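Local coordinates for uncharacterized hypothetical protein (Bacteroides uniformis, PDB 4EIU) that is of unknown function; it is a beta-rich protein of the DUF3823 family whose N-terminal domain belongs to the transthyretin clan, at residues L38-W43 with G69-R74; L115-V120 with V219-R224; D164-V169 with R236-S241. One frame throughout, in Å; residues are numbered along the deposited sequence.

Contact 1: residues L38-W43 with G69-R74; sequences LTELSW and GEYNVR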
loop_
_atom_site.group_PDB
_atom_site.type_symbol
_atom_site.label_atom_id
_atom_site.label_comp_id
_atom_site.label_asym_id
_atom_site.label_seq_id
_atom_site.Cartn_x
_atom_site.Cartn_y
_atom_site.Cartn_z
ATOM N N LEU A 38 -5.917 16.407 3.001
ATOM C CA LEU A 38 -5.473 17.765 3.222
ATOM C C LEU A 38 -6.570 18.537 3.934
ATOM O O LEU A 38 -7.650 18.741 3.384
ATOM C CB LEU A 38 -5.150 18.452 1.868
ATOM C CG LEU A 38 -4.233 17.707 0.851
ATOM C CD1 LEU A 38 -4.058 18.447 -0.495
ATOM C CD2 LEU A 38 -2.880 17.381 1.434
ATOM N N THR A 39 -6.274 19.006 5.147
ATOM C CA THR A 39 -7.182 19.856 5.928
ATOM C C THR A 39 -6.554 21.222 6.107
ATOM O O THR A 39 -5.427 21.331 6.596
ATOM C CB THR A 39 -7.421 19.237 7.313
ATOM O OG1 THR A 39 -7.689 17.849 7.161
ATOM C CG2 THR A 39 -8.583 19.868 8.065
ATOM N N GLU A 40 -7.270 22.269 5.710
ATOM C CA GLU A 40 -6.816 23.623 5.928
ATOM C C GLU A 40 -6.970 23.989 7.402
ATOM O O GLU A 40 -8.041 23.830 7.968
ATOM C CB GLU A 40 -7.572 24.662 5.109
ATOM C CG GLU A 40 -6.684 25.875 4.940
ATOM C CD GLU A 40 -7.384 27.114 4.489
ATOM O OE1 GLU A 40 -8.541 27.045 4.005
ATOM O OE2 GLU A 40 -6.721 28.157 4.631
ATOM N N LEU A 41 -5.889 24.491 7.991
ATOM C CA LEU A 41 -5.867 24.845 9.405
ATOM C C LEU A 41 -6.272 26.279 9.537
ATOM O O LEU A 41 -5.876 27.122 8.730
ATOM C CB LEU A 41 -4.480 24.629 10.008
ATOM C CG LEU A 41 -3.968 23.203 9.921
ATOM C CD1 LEU A 41 -2.484 23.168 10.266
ATOM C CD2 LEU A 41 -4.747 22.228 10.802
ATOM N N SER A 42 -7.083 26.548 10.547
ATOM C CA SER A 42 -7.668 27.866 10.735
ATOM C C SER A 42 -7.619 28.244 12.205
ATOM O O SER A 42 -7.630 27.342 13.060
ATOM C CB SER A 42 -9.119 27.770 10.320
ATOM O OG SER A 42 -9.743 29.023 10.344
ATOM N N TRP A 43 -7.590 29.553 12.506
ATOM C CA TRP A 43 -7.865 30.036 13.875
ATOM C C TRP A 43 -9.240 29.579 14.298
ATOM O O TRP A 43 -9.435 29.115 15.445
ATOM C CB TRP A 43 -7.739 31.568 14.006
ATOM C CG TRP A 43 -6.326 32.082 13.815
ATOM C CD1 TRP A 43 -5.878 33.008 12.872
ATOM C CD2 TRP A 43 -5.117 31.690 14.568
ATOM N NE1 TRP A 43 -4.524 33.212 12.990
ATOM C CE2 TRP A 43 -4.006 32.452 13.987
ATOM C CE3 TRP A 43 -4.854 30.815 15.626
ATOM C CZ2 TRP A 43 -2.703 32.330 14.462
ATOM C CZ3 TRP A 43 -3.538 30.700 16.095
ATOM C CH2 TRP A 43 -2.490 31.442 15.528
ATOM N N GLY A 69 -2.682 28.287 1.671
ATOM C CA GLY A 69 -2.844 28.427 3.108
ATOM C C GLY A 69 -2.053 27.382 3.854
ATOM O O GLY A 69 -1.162 26.782 3.293
ATOM N N GLU A 70 -2.390 27.195 5.125
ATOM C CA GLU A 70 -1.715 26.253 6.000
ATOM C C GLU A 70 -2.541 24.992 6.125
ATOM O O GLU A 70 -3.747 25.052 6.389
ATOM C CB GLU A 70 -1.545 26.853 7.409
ATOM C CG GLU A 70 -0.705 28.120 7.468
ATOM C CD GLU A 70 0.788 27.858 7.644
ATOM O OE1 GLU A 70 1.178 26.732 8.054
ATOM O OE2 GLU A 70 1.576 28.802 7.392
ATOM N N TYR A 71 -1.873 23.858 6.023
ATOM C CA TYR A 71 -2.554 22.576 5.907
ATOM C C TYR A 71 -1.930 21.540 6.805
ATOM O O TYR A 71 -0.711 21.541 7.013
ATOM C CB TYR A 71 -2.493 22.063 4.454
ATOM C CG TYR A 71 -3.461 22.785 3.527
ATOM C CD1 TYR A 71 -3.105 23.960 2.912
ATOM C CD2 TYR A 71 -4.753 22.289 3.309
ATOM C CE1 TYR A 71 -3.993 24.629 2.069
ATOM C CE2 TYR A 71 -5.644 22.951 2.465
ATOM C CZ TYR A 71 -5.256 24.116 1.859
ATOM O OH TYR A 71 -6.139 24.788 1.051
ATOM N N ASN A 72 -2.777 20.635 7.276
ATOM C CA ASN A 72 -2.369 19.333 7.756
ATOM C C ASN A 72 -2.459 18.339 6.584
ATOM O O ASN A 72 -3.473 18.293 5.869
ATOM C CB ASN A 72 -3.305 18.895 8.896
ATOM C CG ASN A 72 -2.947 17.542 9.466
ATOM O OD1 ASN A 72 -3.602 16.534 9.146
ATOM N ND2 ASN A 72 -1.920 17.503 10.319
ATOM N N VAL A 73 -1.414 17.544 6.420
ATOM C CA VAL A 73 -1.318 16.560 5.377
ATOM C C VAL A 73 -1.169 15.218 6.079
ATOM O O VAL A 73 -0.182 14.969 6.755
ATOM C CB VAL A 73 -0.128 16.843 4.420
ATOM C CG1 VAL A 73 -0.076 15.790 3.294
ATOM C CG2 VAL A 73 -0.230 18.293 3.847
ATOM N N ARG A 74 -2.174 14.381 5.943
ATOM C CA ARG A 74 -2.235 13.075 6.566
ATOM C C ARG A 74 -2.278 11.983 5.501
ATOM O O ARG A 74 -3.089 12.080 4.592
ATOM C CB ARG A 74 -3.531 12.997 7.393
ATOM C CG ARG A 74 -3.776 11.600 7.937
ATOM C CD ARG A 74 -5.042 11.491 8.780
ATOM N NE ARG A 74 -5.269 10.061 9.020
ATOM C CZ ARG A 74 -5.916 9.555 10.065
ATOM N NH1 ARG A 74 -6.420 10.347 11.031
ATOM N NH2 ARG A 74 -6.038 8.246 10.155
HETATM O O HOH W 1 -5.428 16.256 7.194
HETATM O O HOH W 2 -4.713 28.472 6.262
#
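Glu40 lies across one face of the Tyr71 ring. Its CG sits 4.0 Å from the ring centroid, offset toward the rim, in a CH-pi contact 19° off the ring normal. CB of Glu40 approaches the ring at CE2. CB of Leu38 meets the same ring obliquely, near CD2. The two strands, 35-40 and 69-76, are antiparallel neighbours in the five-stranded sheet of the transthyretin-clan N-terminal domain. Leu38 pairs with Val73 and Glu40 with Tyr71 as non-hydrogen-bonded pairs, with Thr39 and Asn72 as the hydrogen-bonded pair between them. The side chains of Leu38, Glu40, Tyr71 and Val73 therefore share one face of the sheet. Leu38 and Val73 lie side by side, and CD2 of Leu38 packs 3.7 Å from CG2 of Val73. Ile12 of strand 10-18 touches both.

CG of Glu40 is anti to the backbone N (chi1 -156°), which puts it over the tyrosine. The carboxylate beyond is bonded through OE1 to His49, while OH of Tyr71 bonds the carbonyl of Phe67. On the other face, Thr39 OG1 and Asn72 OD1 share a water. It lies 2.7 Å from Asn72 OD1, to which it donates, while ND2 of Asn72 reaches Ser96 and Asn98 on strand 91-101. Thr39 N bonds Asn72 O, Asn72 N bonds Thr39 O, and Leu41 N bonds Glu70 O at 2.7 Å. There a second water joins the two segments: it donates to Glu40 OE2 at 2.6 Å and to Leu41 O, and accepts from Glu70 N at 2.9 Å.

Contact 2: residues L115-V120 with V219-R224; sequences LNVEFV and VRAAAR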
loop_
_atom_site.group_PDB
_atom_site.type_symbol
_atom_site.label_atom_id
_atom_site.label_comp_id
_atom_site.label_asym_id
_atom_site.label_seq_id
_atom_site.Cartn_x
_atom_site.Cartn_y
_atom_site.Cartn_z
ATOM N N LEU A 115 4.845 -4.982 5.012
ATOM C CA LEU A 115 5.491 -6.057 4.218
ATOM C C LEU A 115 6.251 -5.489 3.028
ATOM O O LEU A 115 5.878 -4.452 2.477
ATOM C CB LEU A 115 4.431 -7.044 3.701
ATOM C CG LEU A 115 3.530 -7.772 4.730
ATOM C CD1 LEU A 115 2.425 -8.612 4.053
ATOM C CD2 LEU A 115 4.356 -8.697 5.646
ATOM N N ASN A 116 7.327 -6.170 2.664
ATOM C CA ASN A 116 7.997 -5.980 1.413
ATOM C C ASN A 116 7.706 -7.182 0.546
ATOM O O ASN A 116 7.783 -8.332 1.011
ATOM C CB ASN A 116 9.494 -5.837 1.641
ATOM C CG ASN A 116 9.848 -4.572 2.381
ATOM O OD1 ASN A 116 9.218 -3.537 2.197
ATOM N ND2 ASN A 116 10.885 -4.636 3.188
ATOM N N VAL A 117 7.385 -6.925 -0.706
ATOM C CA VAL A 117 6.955 -7.978 -1.625
ATOM C C VAL A 117 7.698 -7.816 -2.929
ATOM O O VAL A 117 7.659 -6.746 -3.520
ATOM C CB VAL A 117 5.442 -7.890 -1.919
ATOM C CG1 VAL A 117 5.007 -9.047 -2.838
ATOM C CG2 VAL A 117 4.625 -7.817 -0.626
ATOM N N GLU A 118 8.363 -8.875 -3.385
ATOM C CA GLU A 118 9.136 -8.798 -4.623
ATOM C C GLU A 118 9.004 -10.081 -5.415
ATOM O O GLU A 118 8.724 -11.149 -4.856
ATOM C CB GLU A 118 10.614 -8.556 -4.305
ATOM C CG GLU A 118 11.238 -9.690 -3.485
ATOM C CD GLU A 118 12.559 -9.323 -2.839
ATOM O OE1 GLU A 118 13.440 -8.787 -3.554
ATOM O OE2 GLU A 118 12.725 -9.607 -1.621
ATOM N N PHE A 119 9.218 -9.970 -6.718
ATOM C CA PHE A 119 9.447 -11.159 -7.556
ATOM C C PHE A 119 10.889 -11.623 -7.407
ATOM O O PHE A 119 11.782 -10.810 -7.187
ATOM C CB PHE A 119 9.162 -10.843 -9.008
ATOM C CG PHE A 119 7.708 -10.667 -9.315
ATOM C CD1 PHE A 119 6.821 -11.742 -9.183
ATOM C CD2 PHE A 119 7.219 -9.442 -9.757
ATOM C CE1 PHE A 119 5.478 -11.599 -9.496
ATOM C CE2 PHE A 119 5.875 -9.286 -10.061
ATOM C CZ PHE A 119 5.000 -10.362 -9.935
ATOM N N VAL A 120 11.125 -12.926 -7.514
ATOM C CA VAL A 120 12.487 -13.437 -7.462
ATOM C C VAL A 120 12.961 -13.774 -8.868
ATOM O O VAL A 120 13.946 -13.202 -9.330
ATOM C CB VAL A 120 12.623 -14.644 -6.522
ATOM C CG1 VAL A 120 14.053 -15.176 -6.560
ATOM C CG2 VAL A 120 12.238 -14.223 -5.116
ATOM N N VAL A 219 2.020 -8.348 -14.803
ATOM C CA VAL A 219 1.795 -9.125 -13.571
ATOM C C VAL A 219 2.426 -8.441 -12.367
ATOM O O VAL A 219 3.407 -7.701 -12.490
ATOM C CB VAL A 219 2.353 -10.567 -13.671
ATOM C CG1 VAL A 219 1.827 -11.267 -14.911
ATOM C CG2 VAL A 219 3.873 -10.563 -13.650
ATOM N N ARG A 220 1.865 -8.685 -11.192
ATOM C CA ARG A 220 2.334 -8.014 -9.994
ATOM C C ARG A 220 1.928 -8.804 -8.750
ATOM O O ARG A 220 0.832 -9.363 -8.708
ATOM C CB ARG A 220 1.715 -6.637 -9.926
ATOM C CG ARG A 220 2.462 -5.631 -9.083
ATOM C CD ARG A 220 1.788 -4.281 -9.228
ATOM N NE ARG A 220 2.409 -3.259 -8.399
ATOM C CZ ARG A 220 1.852 -2.089 -8.078
ATOM N NH1 ARG A 220 0.640 -1.755 -8.504
ATOM N NH2 ARG A 220 2.512 -1.240 -7.287
ATOM N N ALA A 221 2.810 -8.821 -7.756
ATOM C CA ALA A 221 2.545 -9.518 -6.493
ATOM C C ALA A 221 2.136 -8.533 -5.444
ATOM O O ALA A 221 2.503 -7.347 -5.495
ATOM C CB ALA A 221 3.755 -10.328 -6.047
ATOM N N ALA A 222 1.312 -9.009 -4.513
ATOM C CA ALA A 222 0.883 -8.226 -3.397
ATOM C C ALA A 222 0.669 -9.143 -2.214
ATOM O O ALA A 222 0.389 -10.320 -2.402
ATOM C CB ALA A 222 -0.393 -7.444 -3.717
ATOM N N ALA A 223 0.843 -8.597 -1.006
ATOM C CA ALA A 223 0.585 -9.354 0.247
ATOM C C ALA A 223 0.131 -8.376 1.339
ATOM O O ALA A 223 0.406 -7.151 1.287
ATOM C CB ALA A 223 1.788 -10.140 0.672
ATOM N N ARG A 224 -0.677 -8.885 2.255
ATOM C CA ARG A 224 -1.153 -8.051 3.341
ATOM C C ARG A 224 -1.247 -8.824 4.640
ATOM O O ARG A 224 -1.176 -10.067 4.658
ATOM C CB ARG A 224 -2.492 -7.451 2.973
ATOM C CG ARG A 224 -3.589 -8.475 2.755
ATOM C CD ARG A 224 -4.904 -7.801 2.496
ATOM N NE ARG A 224 -5.897 -8.773 2.071
ATOM C CZ ARG A 224 -7.161 -8.491 1.801
ATOM N NH1 ARG A 224 -7.609 -7.254 1.866
ATOM N NH2 ARG A 224 -7.980 -9.471 1.429
#
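Phe119 turns the rim of its ring against the backbone of the opposite strand. CZ lies 3.5 Å from Ala221 N and 3.6 Å from Arg220 CA, and Arg220 CA sits at the ring edge, near its plane. CG lies beside the backbone N (chi1 -72°), and the ring beyond reaches across. CZ also meets CG2 of Val219, and CE1 approaches CB of Ala221.

Val117 points toward the other strand and straddles two alanines. Its CG1 packs 3.7 Å from Ala221 CB, and its CG2 lies 3.9 Å from Ala223 CB. Leu115 reaches across with CD1 alone, 3.8 Å from Ala223 CB and close to the peptide between Ala223 and Arg224. No hydrogen bond joins the two segments. Strand 115-126 edges a three-stranded antiparallel sheet, and strand 216-225 is an inner strand of a four-stranded one. The contact is thus side-chain packing between two sheets, with the local strand axes 6.6 Å apart at their closest. The small alanine side chains are consistent with this near approach. An alanine at Phe119 would probably leave a gap against Val219 CG2 and the backbone at Arg220 and Ala221, where the ring now packs. Phe167 and Met244 also touch this side chain. Arg220 and Arg224 point away; the guanidinium of Arg220 bonds the carbonyl oxygens of Ser241, Thr27 and Val175, and Arg224 forms a salt bridge with Asp164.

Contact 3: residues D164-V169 with R236-S241; sequences DIQFFV and RRWNYS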
loop_
_atom_site.group_PDB
_atom_site.type_symbol
_atom_site.label_atom_id
_atom_site.label_comp_id
_atom_site.label_asym_id
_atom_site.label_seq_id
_atom_site.Cartn_x
_atom_site.Cartn_y
_atom_site.Cartn_z
ATOM N N ASP A 164 -2.654 -13.400 2.943
ATOM C CA ASP A 164 -2.738 -13.798 1.537
ATOM C C ASP A 164 -1.632 -13.216 0.683
ATOM O O ASP A 164 -1.037 -12.219 1.067
ATOM C CB ASP A 164 -4.111 -13.430 0.922
ATOM C CG ASP A 164 -4.431 -11.940 0.994
ATOM O OD1 ASP A 164 -4.962 -11.511 2.029
ATOM O OD2 ASP A 164 -4.201 -11.225 -0.008
ATOM N N ILE A 165 -1.365 -13.877 -0.453
ATOM C CA ILE A 165 -0.583 -13.329 -1.547
ATOM C C ILE A 165 -1.487 -13.242 -2.767
ATOM O O ILE A 165 -2.255 -14.161 -3.045
ATOM C CB ILE A 165 0.623 -14.204 -1.934
ATOM C CG1 ILE A 165 1.702 -14.129 -0.850
ATOM C CG2 ILE A 165 1.195 -13.763 -3.296
ATOM C CD1 ILE A 165 2.785 -15.191 -0.972
ATOM N N GLN A 166 -1.380 -12.148 -3.509
ATOM C CA GLN A 166 -2.136 -11.996 -4.757
ATOM C C GLN A 166 -1.151 -11.970 -5.891
ATOM O O GLN A 166 -0.064 -11.394 -5.743
ATOM C CB GLN A 166 -2.912 -10.674 -4.763
ATOM C CG GLN A 166 -3.849 -10.496 -3.578
ATOM C CD GLN A 166 -4.955 -11.514 -3.571
ATOM O OE1 GLN A 166 -5.567 -11.771 -4.614
ATOM N NE2 GLN A 166 -5.233 -12.104 -2.400
ATOM N N PHE A 167 -1.545 -12.582 -7.013
ATOM C CA PHE A 167 -0.844 -12.479 -8.271
ATOM C C PHE A 167 -1.821 -11.816 -9.241
ATOM O O PHE A 167 -2.698 -12.466 -9.807
ATOM C CB PHE A 167 -0.403 -13.873 -8.701
ATOM C CG PHE A 167 0.467 -13.919 -9.915
ATOM C CD1 PHE A 167 1.584 -13.119 -10.036
ATOM C CD2 PHE A 167 0.202 -14.843 -10.924
ATOM C CE1 PHE A 167 2.403 -13.213 -11.146
ATOM C CE2 PHE A 167 1.015 -14.936 -12.032
ATOM C CZ PHE A 167 2.112 -14.109 -12.149
ATOM N N PHE A 168 -1.718 -10.486 -9.337
ATOM C CA PHE A 168 -2.588 -9.696 -10.181
ATOM C C PHE A 168 -2.070 -9.770 -11.613
ATOM O O PHE A 168 -0.876 -9.631 -11.866
ATOM C CB PHE A 168 -2.654 -8.239 -9.722
ATOM C CG PHE A 168 -3.330 -8.039 -8.386
ATOM C CD1 PHE A 168 -4.659 -8.405 -8.195
ATOM C CD2 PHE A 168 -2.654 -7.427 -7.332
ATOM C CE1 PHE A 168 -5.287 -8.191 -6.968
ATOM C CE2 PHE A 168 -3.271 -7.218 -6.102
ATOM C CZ PHE A 168 -4.591 -7.580 -5.923
ATOM N N VAL A 169 -2.982 -10.021 -12.544
ATOM C CA VAL A 169 -2.653 -10.044 -13.966
ATOM C C VAL A 169 -3.617 -9.114 -14.687
ATOM O O VAL A 169 -4.826 -9.126 -14.422
ATOM C CB VAL A 169 -2.739 -11.484 -14.507
ATOM C CG1 VAL A 169 -2.501 -11.529 -16.011
ATOM C CG2 VAL A 169 -1.741 -12.374 -13.775
ATOM N N ARG A 236 -8.021 -3.766 4.696
ATOM C CA ARG A 236 -6.686 -4.296 4.912
ATOM C C ARG A 236 -5.897 -4.150 3.619
ATOM O O ARG A 236 -6.173 -4.808 2.629
ATOM C CB ARG A 236 -6.748 -5.742 5.396
ATOM C CG ARG A 236 -7.605 -5.902 6.644
ATOM C CD ARG A 236 -7.534 -7.305 7.241
ATOM N NE ARG A 236 -8.103 -8.344 6.358
ATOM C CZ ARG A 236 -7.396 -9.205 5.607
ATOM N NH1 ARG A 236 -6.061 -9.218 5.551
ATOM N NH2 ARG A 236 -8.045 -10.068 4.865
ATOM N N ARG A 237 -4.925 -3.245 3.641
ATOM C CA ARG A 237 -4.269 -2.775 2.423
ATOM C C ARG A 237 -3.030 -3.617 2.104
ATOM O O ARG A 237 -2.260 -3.970 2.999
ATOM C CB ARG A 237 -3.866 -1.330 2.563
ATOM C CG ARG A 237 -5.021 -0.391 2.919
ATOM C CD ARG A 237 -4.630 1.110 2.975
ATOM N NE ARG A 237 -5.823 1.761 3.468
ATOM C CZ ARG A 237 -6.710 2.413 2.776
ATOM N NH1 ARG A 237 -6.492 2.745 1.489
ATOM N NH2 ARG A 237 -7.826 2.758 3.409
ATOM N N TRP A 238 -2.888 -3.965 0.827
ATOM C CA TRP A 238 -1.687 -4.637 0.309
ATOM C C TRP A 238 -0.470 -3.788 0.183
ATOM O O TRP A 238 -0.503 -2.615 -0.273
ATOM C CB TRP A 238 -1.978 -5.276 -1.056
ATOM C CG TRP A 238 -2.938 -6.431 -1.031
ATOM C CD1 TRP A 238 -2.733 -7.716 -0.534
ATOM C CD2 TRP A 238 -4.311 -6.440 -1.523
ATOM N NE1 TRP A 238 -3.839 -8.490 -0.714
ATOM C CE2 TRP A 238 -4.813 -7.794 -1.309
ATOM C CE3 TRP A 238 -5.119 -5.511 -2.184
ATOM C CZ2 TRP A 238 -6.089 -8.161 -1.669
ATOM C CZ3 TRP A 238 -6.416 -5.895 -2.534
ATOM C CH2 TRP A 238 -6.886 -7.179 -2.274
ATOM N N ASN A 239 0.657 -4.426 0.502
ATOM C CA ASN A 239 1.955 -4.034 -0.054
ATOM C C ASN A 239 2.205 -4.740 -1.384
ATOM O O ASN A 239 1.714 -5.843 -1.609
ATOM C CB ASN A 239 3.096 -4.304 0.917
ATOM C CG ASN A 239 2.993 -3.429 2.162
ATOM O OD1 ASN A 239 2.652 -3.928 3.227
ATOM N ND2 ASN A 239 3.255 -2.139 2.019
ATOM N N TYR A 240 2.947 -4.064 -2.263
ATOM C CA TYR A 240 3.047 -4.448 -3.651
ATOM C C TYR A 240 4.478 -4.537 -4.131
ATOM O O TYR A 240 5.329 -3.758 -3.704
ATOM C CB TYR A 240 2.364 -3.386 -4.540
ATOM C CG TYR A 240 0.849 -3.463 -4.677
ATOM C CD1 TYR A 240 0.275 -4.182 -5.714
ATOM C CD2 TYR A 240 0.004 -2.738 -3.839
ATOM C CE1 TYR A 240 -1.100 -4.232 -5.881
ATOM C CE2 TYR A 240 -1.365 -2.805 -3.991
ATOM C CZ TYR A 240 -1.905 -3.521 -5.064
ATOM O OH TYR A 240 -3.283 -3.555 -5.240
ATOM N N SER A 241 4.699 -5.453 -5.080
ATOM C CA SER A 241 5.918 -5.510 -5.857
ATOM C C SER A 241 5.894 -4.514 -7.006
ATOM O O SER A 241 4.899 -3.819 -7.236
ATOM C CB SER A 241 6.112 -6.910 -6.416
ATOM O OG SER A 241 5.262 -7.138 -7.534
HETATM O O HOH W 3 -7.088 -12.210 3.052
#
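Trp238 gives its indole N-H to Asp164. The bond from NE1 to OD2 is 2.8 Å long and nearly straight, with 175° at the hydrogen. OD2 lies in the indole plane and accepts through its syn lone pair. The carboxylate plane stands almost upright to the ring, at 86°. Phe168 meets the same indole from one face. Its CZ sits over the indole face, offset toward the rim, as the edge of a T-shaped (edge-to-face) pair with the six-membered ring, centroids 5.6 Å apart. Tyr240 joins this aromatic cluster differently: its ring and that of Phe168 meet rim to rim, CE1 of Tyr240 lying 3.7 Å from CE2 of Phe168.

Gln166 links the polar and aromatic parts. Its CG packs obliquely 3.5 Å from Trp238 NE1, and its CB lies over one face of the Phe168 ring. The chain bends at chi2 (-64°), and NE2 beyond the bend donates to Asp164 OD2 at 2.7 Å. This second donor comes from above the carboxylate plane. OD2 is thus held by two N-H donors, Trp238 NE1 and Gln166 NE2.

Strands 162-170 and 239-247 belong to one four-stranded antiparallel sheet but are not neighbours in it. Residues 236-240, around the start of strand 239-247, reach across strand 216-225, which runs between the two. Ala222 and Arg220 of this middle strand touch Phe168 and Tyr240 respectively.

Farther out, OD1 of Asp164, which also pairs with Arg224, accepts from a water 2.5 Å away, and that water accepts from Arg236 NH2 at 3.0 Å. The nearby positive charges would probably favour an ionised carboxylate. NH1 of Arg236 bonds Thr163 OG1 and the carbonyl of Ile225, and OH of Tyr240 accepts from Tyr177 N.

Contact 1 comes first along the chain, within the N-terminal domain, and closes before the others open. Its centre is about 34 Å from that of contact 2 and about 32 Å from that of contact 3. Contacts 2 and 3 have centres about 6 Å apart, and their segments alternate in the sequence. They meet through strand 216-225, where Ala222 O lies 2.8 Å from Gln166 N in a probable hydrogen bond. Contact 3 spans the four-stranded sheet across this strand, while contact 2 packs the three-stranded sheet against the face of strand 216-225 that carries Ala221 and Ala223. The C-terminal part is thus a layered beta structure, separate from the sheet of contact 1.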